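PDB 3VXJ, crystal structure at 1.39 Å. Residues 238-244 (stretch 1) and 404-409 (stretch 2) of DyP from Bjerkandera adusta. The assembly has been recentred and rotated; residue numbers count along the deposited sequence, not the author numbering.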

# COMPACT_ATOMS: atom_id res chain seq x y z
N ALA A 238 -22.82 -15.75 2.79
CA ALA A 238 -22.37 -16.54 1.64
C ALA A 238 -23.33 -16.40 0.48
O ALA A 238 -24.55 -16.45 0.66
CB ALA A 238 -22.23 -18.00 2.04
N ILE A 239 -22.79 -16.20 -0.71
CA ILE A 239 -23.62 -16.06 -1.90
C ILE A 239 -24.22 -17.42 -2.26
O ILE A 239 -23.48 -18.39 -2.38
CB ILE A 239 -22.81 -15.44 -3.06
CG1 ILE A 239 -22.41 -14.01 -2.68
CG2 ILE A 239 -23.60 -15.48 -4.36
CD1 ILE A 239 -21.41 -13.36 -3.57
N PRO A 240 -25.56 -17.50 -2.38
CA PRO A 240 -26.17 -18.83 -2.59
C PRO A 240 -25.87 -19.47 -3.94
O PRO A 240 -25.83 -20.69 -4.02
CB PRO A 240 -27.68 -18.58 -2.45
CG PRO A 240 -27.86 -17.14 -2.60
CD PRO A 240 -26.58 -16.45 -2.20
N ALA A 241 -25.68 -18.66 -4.98
CA ALA A 241 -25.50 -19.17 -6.35
C ALA A 241 -24.84 -18.11 -7.21
O ALA A 241 -24.94 -16.92 -6.92
CB ALA A 241 -26.84 -19.55 -6.96
N ASN A 242 -24.18 -18.55 -8.27
CA ASN A 242 -23.79 -17.61 -9.30
C ASN A 242 -24.21 -18.17 -10.64
O ASN A 242 -24.95 -19.16 -10.68
CB ASN A 242 -22.31 -17.20 -9.19
CG ASN A 242 -21.34 -18.35 -9.41
OD1 ASN A 242 -21.62 -19.31 -10.13
ND2 ASN A 242 -20.16 -18.22 -8.81
N SER A 243 -23.75 -17.56 -11.73
CA SER A 243 -24.19 -17.95 -13.07
C SER A 243 -23.97 -19.43 -13.35
O SER A 243 -24.77 -20.05 -14.06
CB SER A 243 -23.48 -17.12 -14.14
OG SER A 243 -23.77 -15.74 -14.02
N ALA A 244 -22.89 -19.98 -12.81
CA ALA A 244 -22.49 -21.35 -13.09
C ALA A 244 -23.33 -22.39 -12.34
O ALA A 244 -23.38 -23.55 -12.74
CB ALA A 244 -21.02 -21.53 -12.78
N GLY A 404 -24.38 -4.79 -5.17
CA GLY A 404 -23.91 -5.61 -6.26
C GLY A 404 -23.01 -6.78 -5.94
O GLY A 404 -22.52 -7.43 -6.86
N LEU A 405 -22.80 -7.09 -4.67
CA LEU A 405 -21.92 -8.21 -4.32
C LEU A 405 -22.48 -9.57 -4.76
O LEU A 405 -21.72 -10.47 -5.08
CB LEU A 405 -21.59 -8.23 -2.82
CG LEU A 405 -20.87 -7.01 -2.23
CD1 LEU A 405 -20.49 -7.30 -0.77
CD2 LEU A 405 -19.64 -6.59 -3.04
N ASP A 406 -23.80 -9.71 -4.77
CA ASP A 406 -24.44 -10.91 -5.29
C ASP A 406 -24.76 -10.69 -6.77
O ASP A 406 -25.65 -9.91 -7.11
CB ASP A 406 -25.70 -11.25 -4.50
CG ASP A 406 -26.32 -12.57 -4.90
OD1 ASP A 406 -26.07 -13.03 -6.02
OD2 ASP A 406 -27.08 -13.14 -4.10
N PRO A 407 -24.04 -11.40 -7.66
CA PRO A 407 -24.25 -11.17 -9.09
C PRO A 407 -25.65 -11.50 -9.59
O PRO A 407 -26.05 -11.00 -10.64
CB PRO A 407 -23.22 -12.10 -9.74
CG PRO A 407 -23.06 -13.23 -8.75
CD PRO A 407 -23.13 -12.53 -7.41
N LEU A 408 -26.39 -12.32 -8.84
CA LEU A 408 -27.75 -12.71 -9.24
C LEU A 408 -28.81 -11.87 -8.54
O LEU A 408 -30.00 -12.02 -8.82
CB LEU A 408 -27.99 -14.21 -9.00
CG LEU A 408 -26.98 -15.20 -9.61
CD1 LEU A 408 -27.44 -16.64 -9.41
CD2 LEU A 408 -26.73 -14.92 -11.09
N ASN A 409 -28.38 -10.99 -7.64
CA ASN A 409 -29.27 -10.06 -6.95
C ASN A 409 -28.55 -8.74 -6.73
O ASN A 409 -28.22 -8.37 -5.60
CB ASN A 409 -29.74 -10.63 -5.60
CG ASN A 409 -30.45 -11.96 -5.72
OD1 ASN A 409 -29.88 -13.01 -5.43
ND2 ASN A 409 -31.71 -11.92 -6.15
O HOH W 1 -27.06 -15.76 -5.64

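Stretch 1 is loop or turn except for a short strand at Ala241 and Asn242; stretch 2 has no regular helix or strand but folds into a type I beta turn from Asp406 to Asn409, closed by the backbone hydrogen bond from Asn409 N to Asp406 O (3.0 Å). The touching parts run 48° apart. Their CA atoms come nearest at Ile239 and Asp406 (6.2 Å) and at Asn242 and Leu408 (6.3 Å), a spacing that leaves room for side chains between the backbones. No direct hydrogen bond crosses the interface, which buries 307 Å² over both sides, so the observed contact consists of packing and a water-mediated link.

Ile239 and Leu408, both with CA-to-CB directed toward the other stretch, give up the most area, 57 and 65 Å². Ile239, Asp406 and Pro407 are buried; Leu408 stays exposed in the assembly. Apolar Ile239 (m,t) suits its buried place: CD1 lies 3.3 Å from Leu405 O, CG2 lies 3.9 Å from Asp406 OD1, and both are 4.3 Å from Pro407 CD. Leu408, also m,t, packs along Ala241 to Ser243: CD1 is 3.9 Å from Ala241 CB and 3.5 Å from Ala241 O, and CD2 is 4.0 Å from Ser243 N. The small side chain of Ala241 suits this close approach. The Pro407 ring offers CG to Asn242 CB at 4.1 Å; beyond CB, the Asn242 side chain leads away, and its OD1 accepts a hydrogen bond from Ala244 N (3.0 Å).

Asp406 serves both turn and interface, its carboxylate suited to accepting from backbone and water. With chi1 near 180° (t), its OD1 accepts a hydrogen bond from Leu408 N (2.9 Å, 153° at the hydrogen), bracing the turn that presents Leu408. Water 1 meets the geometric criteria for donating to Asp406 OD1 (2.9 Å) and to Ala241 O (2.7 Å), themselves 4.1 Å apart, though acceptors in reach, counting those elsewhere in the structure, outnumber its protons, so both donations need not coexist.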